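Local coordinates for protein Gp26 (Listeria phage P40, PDB 4JZ5) that probably hydrolyses bacterial cell-wall peptidoglycan as the glycoside hydrolase family 25 catalytic domain of a Listeria phage endolysin, at residues A[112-121]-A[145-155]; A[33-41]-A[198-206]. One frame throughout, in Å; residues are numbered along the deposited sequence.

Contact 1. Residues A[112-121]-A[145-155]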
loop_
_atom_site.group_PDB
_atom_site.type_symbol
_atom_site.label_atom_id
_atom_site.label_comp_id
_atom_site.label_asym_id
_atom_site.label_seq_id
_atom_site.Cartn_x
_atom_site.Cartn_y
_atom_site.Cartn_z
ATOM N N THR A 112 -8.183 -3.262 -6.565
ATOM C CA THR A 112 -8.334 -4.691 -6.317
ATOM C C THR A 112 -7.746 -5.164 -4.999
ATOM O O THR A 112 -7.814 -6.341 -4.689
ATOM C CB THR A 112 -7.709 -5.520 -7.436
ATOM O OG1 THR A 112 -6.336 -5.182 -7.560
ATOM C CG2 THR A 112 -8.427 -5.260 -8.768
ATOM N N PHE A 113 -7.165 -4.264 -4.214
ATOM C CA PHE A 113 -6.539 -4.644 -2.953
ATOM C C PHE A 113 -6.416 -3.386 -2.118
ATOM O O PHE A 113 -6.217 -2.296 -2.667
ATOM C CB PHE A 113 -5.153 -5.273 -3.195
ATOM C CG PHE A 113 -4.874 -6.491 -2.358
ATOM C CD1 PHE A 113 -4.490 -6.373 -1.026
ATOM C CD2 PHE A 113 -4.994 -7.753 -2.902
ATOM C CE1 PHE A 113 -4.228 -7.504 -0.265
ATOM C CE2 PHE A 113 -4.726 -8.876 -2.150
ATOM C CZ PHE A 113 -4.349 -8.756 -0.831
ATOM N N LEU A 114 -6.496 -3.535 -0.801
ATOM C CA LEU A 114 -6.375 -2.419 0.118
ATOM C C LEU A 114 -5.344 -2.759 1.182
ATOM O O LEU A 114 -5.081 -3.925 1.445
ATOM C CB LEU A 114 -7.727 -2.127 0.781
ATOM C CG LEU A 114 -8.894 -1.879 -0.179
ATOM C CD1 LEU A 114 -10.198 -1.856 0.588
ATOM C CD2 LEU A 114 -8.731 -0.580 -0.956
ATOM N N PHE A 115 -4.749 -1.727 1.788
ATOM C CA PHE A 115 -3.710 -1.931 2.793
ATOM C C PHE A 115 -3.789 -0.928 3.927
ATOM O O PHE A 115 -4.086 0.248 3.728
ATOM C CB PHE A 115 -2.324 -1.771 2.166
ATOM C CG PHE A 115 -1.962 -2.852 1.210
ATOM C CD1 PHE A 115 -1.378 -4.016 1.672
ATOM C CD2 PHE A 115 -2.174 -2.716 -0.137
ATOM C CE1 PHE A 115 -1.022 -5.029 0.804
ATOM C CE2 PHE A 115 -1.822 -3.739 -1.006
ATOM C CZ PHE A 115 -1.255 -4.885 -0.524
ATOM N N LEU A 116 -3.478 -1.426 5.121
ATOM C CA LEU A 116 -3.180 -0.611 6.278
ATOM C C LEU A 116 -1.661 -0.415 6.354
ATOM O O LEU A 116 -0.916 -1.393 6.492
ATOM C CB LEU A 116 -3.661 -1.319 7.541
ATOM C CG LEU A 116 -3.271 -0.685 8.869
ATOM C CD1 LEU A 116 -3.745 0.748 8.942
ATOM C CD2 LEU A 116 -3.845 -1.480 10.031
ATOM N N ASP A 117 -1.211 0.835 6.272
ATOM C CA ASP A 117 0.196 1.210 6.457
ATOM C C ASP A 117 0.339 1.704 7.887
ATOM O O ASP A 117 -0.185 2.780 8.246
ATOM C CB ASP A 117 0.516 2.308 5.428
ATOM C CG ASP A 117 1.888 2.933 5.577
ATOM O OD1 ASP A 117 2.500 2.840 6.641
ATOM O OD2 ASP A 117 2.343 3.566 4.603
ATOM N N TYR A 118 0.968 0.886 8.731
ATOM C CA TYR A 118 1.024 1.162 10.163
ATOM C C TYR A 118 2.473 1.224 10.574
ATOM O O TYR A 118 3.096 0.166 10.776
ATOM C CB TYR A 118 0.273 0.109 11.007
ATOM C CG TYR A 118 0.017 0.648 12.391
ATOM C CD1 TYR A 118 -1.080 1.440 12.653
ATOM C CD2 TYR A 118 0.918 0.447 13.414
ATOM C CE1 TYR A 118 -1.285 1.997 13.898
ATOM C CE2 TYR A 118 0.718 0.997 14.665
ATOM C CZ TYR A 118 -0.367 1.786 14.898
ATOM O OH TYR A 118 -0.533 2.331 16.151
ATOM N N GLU A 119 3.015 2.437 10.683
ATOM C CA GLU A 119 4.444 2.586 10.922
ATOM C C GLU A 119 4.789 3.654 11.963
ATOM O O GLU A 119 5.960 3.978 12.157
ATOM C CB GLU A 119 5.145 2.859 9.601
ATOM C CG GLU A 119 4.772 4.169 8.960
ATOM C CD GLU A 119 5.391 4.332 7.558
ATOM O OE1 GLU A 119 4.766 4.008 6.537
ATOM O OE2 GLU A 119 6.537 4.822 7.461
ATOM N N GLU A 120 3.778 4.187 12.644
ATOM C CA GLU A 120 3.977 5.023 13.824
ATOM C C GLU A 120 2.774 4.789 14.717
ATOM O O GLU A 120 1.765 4.247 14.273
ATOM C CB GLU A 120 4.134 6.504 13.462
ATOM C CG GLU A 120 2.906 7.168 12.852
ATOM C CD GLU A 120 3.123 8.659 12.636
ATOM O OE1 GLU A 120 3.008 9.428 13.617
ATOM O OE2 GLU A 120 3.435 9.068 11.486
ATOM N N VAL A 121 2.891 5.177 15.978
ATOM C CA VAL A 121 1.845 4.909 16.955
ATOM C C VAL A 121 1.282 6.204 17.516
ATOM O O VAL A 121 2.024 7.029 18.043
ATOM C CB VAL A 121 2.364 4.041 18.109
ATOM C CG1 VAL A 121 1.236 3.740 19.082
ATOM C CG2 VAL A 121 2.978 2.749 17.569
ATOM N N VAL A 145 -13.236 -6.562 -0.064
ATOM C CA VAL A 145 -11.966 -6.527 -0.778
ATOM C C VAL A 145 -10.893 -6.999 0.186
ATOM O O VAL A 145 -10.991 -6.775 1.399
ATOM C CB VAL A 145 -11.684 -5.094 -1.274
ATOM C CG1 VAL A 145 -10.322 -4.988 -1.971
ATOM C CG2 VAL A 145 -12.788 -4.648 -2.218
ATOM N N LYS A 146 -9.860 -7.662 -0.324
ATOM C CA LYS A 146 -8.764 -8.089 0.537
ATOM C C LYS A 146 -7.993 -6.897 1.097
ATOM O O LYS A 146 -7.840 -5.863 0.438
ATOM C CB LYS A 146 -7.815 -9.014 -0.212
ATOM C CG LYS A 146 -8.453 -10.342 -0.586
ATOM C CD LYS A 146 -7.443 -11.300 -1.174
ATOM C CE LYS A 146 -8.062 -12.633 -1.546
ATOM N NZ LYS A 146 -8.573 -13.383 -0.364
ATOM N N VAL A 147 -7.516 -7.058 2.322
ATOM C CA VAL A 147 -6.790 -6.000 3.016
ATOM C C VAL A 147 -5.526 -6.588 3.616
ATOM O O VAL A 147 -5.587 -7.524 4.415
ATOM C CB VAL A 147 -7.633 -5.380 4.143
ATOM C CG1 VAL A 147 -6.859 -4.281 4.848
ATOM C CG2 VAL A 147 -8.943 -4.847 3.603
ATOM N N GLY A 148 -4.387 -6.007 3.250
ATOM C CA GLY A 148 -3.106 -6.385 3.800
ATOM C C GLY A 148 -2.546 -5.350 4.762
ATOM O O GLY A 148 -3.204 -4.364 5.094
ATOM N N LEU A 149 -1.313 -5.606 5.207
ATOM C CA LEU A 149 -0.668 -4.841 6.257
ATOM C C LEU A 149 0.753 -4.532 5.821
ATOM O O LEU A 149 1.463 -5.414 5.354
ATOM C CB LEU A 149 -0.655 -5.646 7.550
ATOM C CG LEU A 149 0.004 -4.995 8.760
ATOM C CD1 LEU A 149 -0.691 -3.718 9.182
ATOM C CD2 LEU A 149 0.031 -5.994 9.910
ATOM N N TYR A 150 1.144 -3.265 5.997
ATOM C CA TYR A 150 2.479 -2.780 5.661
ATOM C C TYR A 150 3.156 -2.177 6.877
ATOM O O TYR A 150 2.562 -1.379 7.596
ATOM C CB TYR A 150 2.400 -1.706 4.565
ATOM C CG TYR A 150 3.663 -0.890 4.381
ATOM C CD1 TYR A 150 3.918 0.231 5.176
ATOM C CD2 TYR A 150 4.593 -1.231 3.406
ATOM C CE1 TYR A 150 5.054 0.978 5.014
ATOM C CE2 TYR A 150 5.744 -0.488 3.239
ATOM C CZ TYR A 150 5.967 0.624 4.040
ATOM O OH TYR A 150 7.091 1.402 3.909
ATOM N N ALA A 151 4.439 -2.512 7.036
ATOM C CA ALA A 151 5.338 -1.797 7.934
ATOM C C ALA A 151 6.768 -2.179 7.566
ATOM O O ALA A 151 7.015 -3.137 6.814
ATOM C CB ALA A 151 5.054 -2.132 9.390
ATOM N N GLY A 152 7.735 -1.418 8.064
ATOM C CA GLY A 152 9.118 -1.831 7.982
ATOM C C GLY A 152 9.387 -3.062 8.839
ATOM O O GLY A 152 8.708 -3.308 9.838
ATOM N N ASP A 153 10.387 -3.816 8.403
ATOM C CA ASP A 153 10.887 -5.020 9.051
ATOM C C ASP A 153 10.949 -4.902 10.583
ATOM O O ASP A 153 10.278 -5.638 11.301
ATOM C CB ASP A 153 12.274 -5.297 8.459
ATOM C CG ASP A 153 12.846 -6.645 8.853
ATOM O OD1 ASP A 153 12.221 -7.403 9.622
ATOM O OD2 ASP A 153 13.961 -6.945 8.378
ATOM N N SER A 154 11.757 -3.969 11.069
ATOM C CA SER A 154 11.997 -3.785 12.493
ATOM C C SER A 154 10.725 -3.399 13.250
ATOM O O SER A 154 10.440 -3.954 14.310
ATOM C CB SER A 154 13.063 -2.723 12.715
ATOM O OG SER A 154 13.274 -2.512 14.099
ATOM N N PHE A 155 9.981 -2.435 12.724
ATOM C CA PHE A 155 8.742 -2.017 13.361
ATOM C C PHE A 155 7.785 -3.203 13.473
ATOM O O PHE A 155 7.138 -3.412 14.509
ATOM C CB PHE A 155 8.090 -0.894 12.563
ATOM C CG PHE A 155 6.870 -0.331 13.217
ATOM C CD1 PHE A 155 5.652 -0.971 13.100
ATOM C CD2 PHE A 155 6.949 0.820 13.978
ATOM C CE1 PHE A 155 4.532 -0.461 13.722
ATOM C CE2 PHE A 155 5.820 1.340 14.607
ATOM C CZ PHE A 155 4.611 0.694 14.468
HETATM O O HOH W 1 -9.470 -8.088 -3.246
HETATM O O HOH W 2 6.949 4.215 4.710
HETATM O O HOH W 3 8.361 3.104 5.910
#
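Tyr150 lies alongside Asp117 on two neighbouring parallel strands, both side chains pointing the same way from the sheet. The CG of Tyr150 is anti to the backbone N (chi1 165°), which carries the ring along this acidic neighbour. Tyr150 CB passes 3.8 Å from Leu116 O. Further out, the ring edge at Tyr150 CD1 faces Asp117 OD1 at 3.3 Å, the carboxylate turned 62° from the ring, and Tyr150 CE1 meets Glu119 OE1 at 3.4 Å, again near the ring plane. Aromatic C-H edges carry slight positive charge, so a tyrosine suits a place beside two acids. At the tip, Tyr150 OH accepts hydrogen bonds from two waters, both of which also donate to Glu119 OE2; it further bonds Gln193. Asp117 OD1 and Glu119 OE1 lie only 2.6 Å apart. Asp117, Tyr118 and Glu119, at the C-terminal end of strand 114-117, are consistent with the acidic active-site motif of family 25 lysozymes.

Five backbone hydrogen bonds join the parallel strands, from Leu114 N to Lys146 O at one end to Tyr118 N to Tyr150 O, the straightest at 170°, at the other. Gly148, lacking a side chain, lets the Phe115 ring lie against its backbone, Phe115 CD1 to Gly148 CA 3.6 Å. The Phe113 face receives Lys146 CB in a CH-pi contact. Beyond the strands, Phe155 sets its ring flat over Glu119 CA, 4.0 Å from the ring centroid, while Phe155 CE1 approaches the Tyr118 ring edge-on, 3.7 Å from Tyr118 CD2.

Strands 114-117 and 147-152 are joined through helix 128-143 as a beta-alpha-beta unit, and Leu114, Val147 and Tyr118 pack on that helix. Phe113 and Phe115 instead reach helix 214-220, while strand 76-81 runs parallel along the other edge of strand 114-117.

Contact 2. Residues A[33-41]-A[198-206]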
loop_
_atom_site.group_PDB
_atom_site.type_symbol
_atom_site.label_atom_id
_atom_site.label_comp_id
_atom_site.label_asym_id
_atom_site.label_seq_id
_atom_site.Cartn_x
_atom_site.Cartn_y
_atom_site.Cartn_z
ATOM N N PRO A 33 3.733 13.812 -7.847
ATOM C CA PRO A 33 2.610 14.587 -8.381
ATOM C C PRO A 33 2.403 14.444 -9.876
ATOM O O PRO A 33 1.275 14.647 -10.329
ATOM C CB PRO A 33 2.985 16.029 -8.023
ATOM C CG PRO A 33 4.493 16.000 -7.904
ATOM C CD PRO A 33 4.785 14.673 -7.280
ATOM N N THR A 34 3.451 14.133 -10.631
ATOM C CA THR A 34 3.329 13.871 -12.059
ATOM C C THR A 34 3.866 12.488 -12.360
ATOM O O THR A 34 4.995 12.145 -12.006
ATOM C CB THR A 34 4.106 14.913 -12.870
ATOM O OG1 THR A 34 3.493 16.187 -12.682
ATOM C CG2 THR A 34 4.096 14.571 -14.341
ATOM N N VAL A 35 3.017 11.683 -12.988
ATOM C CA VAL A 35 3.370 10.324 -13.361
ATOM C C VAL A 35 2.930 10.112 -14.795
ATOM O O VAL A 35 1.773 10.384 -15.129
ATOM C CB VAL A 35 2.631 9.297 -12.466
ATOM C CG1 VAL A 35 2.880 7.860 -12.935
ATOM C CG2 VAL A 35 3.023 9.459 -11.015
ATOM N N ASN A 36 3.817 9.624 -15.654
ATOM C CA ASN A 36 3.413 9.202 -16.983
ATOM C C ASN A 36 2.846 7.792 -16.875
ATOM O O ASN A 36 3.578 6.796 -16.950
ATOM C CB ASN A 36 4.595 9.250 -17.950
ATOM C CG ASN A 36 4.232 8.758 -19.335
ATOM O OD1 ASN A 36 3.087 8.381 -19.600
ATOM N ND2 ASN A 36 5.213 8.728 -20.219
ATOM N N TYR A 37 1.533 7.694 -16.664
ATOM C CA TYR A 37 0.913 6.412 -16.360
ATOM C C TYR A 37 1.158 5.386 -17.457
ATOM O O TYR A 37 1.477 4.226 -17.171
ATOM C CB TYR A 37 -0.598 6.580 -16.083
ATOM C CG TYR A 37 -0.844 7.531 -14.937
ATOM C CD1 TYR A 37 -0.690 7.132 -13.615
ATOM C CD2 TYR A 37 -1.168 8.845 -15.181
ATOM C CE1 TYR A 37 -0.869 8.026 -12.567
ATOM C CE2 TYR A 37 -1.353 9.756 -14.149
ATOM C CZ TYR A 37 -1.192 9.343 -12.840
ATOM O OH TYR A 37 -1.355 10.275 -11.842
ATOM N N SER A 38 1.039 5.799 -18.711
ATOM C CA SER A 38 1.281 4.875 -19.809
ATOM C C SER A 38 2.718 4.356 -19.801
ATOM O O SER A 38 2.987 3.233 -20.255
ATOM C CB SER A 38 0.928 5.523 -21.156
ATOM O OG SER A 38 1.794 6.593 -21.481
ATOM N N GLY A 39 3.643 5.187 -19.319
ATOM C CA GLY A 39 5.042 4.807 -19.212
ATOM C C GLY A 39 5.333 3.749 -18.159
ATOM O O GLY A 39 6.450 3.231 -18.106
ATOM N N LEU A 40 4.347 3.422 -17.331
ATOM C CA LEU A 40 4.495 2.354 -16.349
ATOM C C LEU A 40 4.151 0.978 -16.917
ATOM O O LEU A 40 4.498 -0.049 -16.331
ATOM C CB LEU A 40 3.570 2.607 -15.179
ATOM C CG LEU A 40 3.715 3.940 -14.453
ATOM C CD1 LEU A 40 2.712 4.033 -13.321
ATOM C CD2 LEU A 40 5.127 4.131 -13.911
ATOM N N LYS A 41 3.468 0.946 -18.055
ATOM C CA LYS A 41 2.862 -0.289 -18.531
ATOM C C LYS A 41 3.872 -1.355 -18.907
ATOM O O LYS A 41 3.618 -2.547 -18.707
ATOM C CB LYS A 41 1.931 0.016 -19.693
ATOM C CG LYS A 41 0.685 0.732 -19.243
ATOM C CD LYS A 41 -0.356 -0.225 -18.671
ATOM C CE LYS A 41 -1.036 -1.069 -19.757
ATOM N NZ LYS A 41 -2.126 -1.920 -19.214
ATOM N N GLY A 198 13.798 4.617 -5.883
ATOM C CA GLY A 198 13.710 4.114 -7.233
ATOM C C GLY A 198 13.793 5.204 -8.276
ATOM O O GLY A 198 13.418 6.361 -8.033
ATOM N N ARG A 199 14.260 4.803 -9.445
ATOM C CA ARG A 199 14.318 5.679 -10.591
ATOM C C ARG A 199 13.658 4.993 -11.766
ATOM O O ARG A 199 14.108 3.943 -12.239
ATOM C CB ARG A 199 15.750 6.022 -10.928
ATOM C CG ARG A 199 15.854 7.182 -11.885
ATOM C CD ARG A 199 17.288 7.384 -12.307
ATOM N NE ARG A 199 17.786 6.233 -13.057
ATOM C CZ ARG A 199 17.638 6.066 -14.369
ATOM N NH1 ARG A 199 17.009 6.978 -15.102
ATOM N NH2 ARG A 199 18.123 4.981 -14.956
ATOM N N ILE A 200 12.572 5.577 -12.228
ATOM C CA ILE A 200 11.940 5.108 -13.448
ATOM C C ILE A 200 11.613 6.313 -14.319
ATOM O O ILE A 200 11.275 7.385 -13.824
ATOM C CB ILE A 200 10.684 4.276 -13.161
ATOM C CG1 ILE A 200 9.624 5.139 -12.489
ATOM C CG2 ILE A 200 11.047 3.077 -12.299
ATOM C CD1 ILE A 200 8.345 4.406 -12.272
ATOM N N LYS A 201 11.705 6.124 -15.619
ATOM C CA LYS A 201 11.582 7.228 -16.552
ATOM C C LYS A 201 10.256 7.969 -16.410
ATOM O O LYS A 201 10.178 9.167 -16.599
ATOM C CB LYS A 201 11.742 6.707 -17.978
ATOM C CG LYS A 201 11.497 7.728 -19.063
ATOM C CD LYS A 201 11.669 7.105 -20.442
ATOM C CE LYS A 201 11.461 8.124 -21.549
ATOM N NZ LYS A 201 12.426 9.252 -21.457
ATOM N N ALA A 202 9.215 7.237 -16.046
ATOM C CA ALA A 202 7.862 7.786 -16.011
ATOM C C ALA A 202 7.595 8.736 -14.847
ATOM O O ALA A 202 6.549 9.380 -14.812
ATOM C CB ALA A 202 6.863 6.656 -15.958
ATOM N N ILE A 203 8.516 8.814 -13.891
ATOM C CA ILE A 203 8.306 9.597 -12.678
ATOM C C ILE A 203 9.593 10.347 -12.349
ATOM O O ILE A 203 10.645 9.736 -12.194
ATOM C CB ILE A 203 7.930 8.702 -11.481
ATOM C CG1 ILE A 203 6.661 7.917 -11.793
ATOM C CG2 ILE A 203 7.727 9.530 -10.238
ATOM C CD1 ILE A 203 6.265 6.941 -10.687
ATOM N N ALA A 204 9.533 11.664 -12.244
ATOM C CA ALA A 204 10.755 12.417 -11.970
ATOM C C ALA A 204 11.297 12.161 -10.563
ATOM O O ALA A 204 12.510 12.069 -10.338
ATOM C CB ALA A 204 10.494 13.904 -12.163
ATOM N N SER A 205 10.367 12.021 -9.633
ATOM C CA SER A 205 10.647 11.921 -8.215
ATOM C C SER A 205 11.115 10.539 -7.769
ATOM O O SER A 205 10.782 9.534 -8.394
ATOM C CB SER A 205 9.357 12.237 -7.466
ATOM O OG SER A 205 8.517 13.066 -8.247
ATOM N N PRO A 206 11.850 10.473 -6.648
ATOM C CA PRO A 206 12.156 9.141 -6.124
ATOM C C PRO A 206 10.854 8.385 -5.918
ATOM O O PRO A 206 9.842 8.995 -5.554
ATOM C CB PRO A 206 12.837 9.433 -4.790
ATOM C CG PRO A 206 13.283 10.875 -4.881
ATOM C CD PRO A 206 12.328 11.557 -5.776
HETATM O O HOH W 4 6.438 13.313 -9.851
HETATM O O HOH W 5 7.302 13.252 -13.126
HETATM O O HOH W 6 9.232 4.320 -16.350
#
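Thr34 meets the second segment mainly through water: its carbonyl oxygen accepts a bond from a water that in turn takes the N-H of Ala204, linking the two chains where the backbones stand too far apart to bond directly. The bridge uses main-chain atoms; the exposed threonine side chain takes no part in it and can be polar.

Val35 turns inward. Its two methyls, CG1 and CG2, straddle Ile203 CG1, each 4.0 Å from it, the two beta-branched side chains lying side by side and pointing the same way. His65 of helix 62-72 also touches Val35, so the buried valine is packed between Ile203 and helix 62-72.

At Asn36 comes the one direct hydrogen bond between the segments: Asn36 N points its hydrogen to Ala202 O at 2.9 Å, almost perfectly straight (178°) and in the carbonyl plane. The amide end of the side chain turns back to its own segment, for OD1 receives a weak bond from Gly39 N. The backbone Asn36 O lies 3.4 Å from Ala202 CB. Alanine is apt here, since its single methyl is pressed among this oxygen, the backbone of Gly39 and Leu40. Gly39, with no side chain, lets the chain pass close, Gly39 C 4.0 Å from Ala202 CB.

Leu40 completes the contact with one branch. Leu40 CG stands anti to the carbonyl carbon (chi1 -56°), and from there Leu40 CD2 reaches Ile200 CD1 at 3.6 Å and Ala202 CB at 3.7 Å, crossing the isoleucine at about a right angle. Leu26 of strand 25-28 touches both Leu40 and Ile200.

Residues 200-203 form a type I beta turn between strands 197-200 and 206-211. The latter pairs antiparallel with strand 25-28, a closure consistent with the modified beta/alpha barrel of family 25 enzymes; here the turn rests on the loop following strand 25-28.

How the contacts relate
Contacts 1 and 2 occupy different parts of one domain, their centres 23 Å apart and their nearest atoms about 12 Å apart, without touching. In sequence, contact 1 is nested within the long loop that contact 2 closes, so 112-121 and 145-155 both fall between 33-41 and 198-206. The centre of contact 1 lies about 6 Å from the centre of the chain, and this contact probably borders the active site through its acidic residues. Contact 2, with its centre about 17 Å from that point, is peripheral. The continuous sheet relates them: strand 114-117 connects through strands 76-81 and 46-53 to strand 25-28, whose Leu26 touches contact 2.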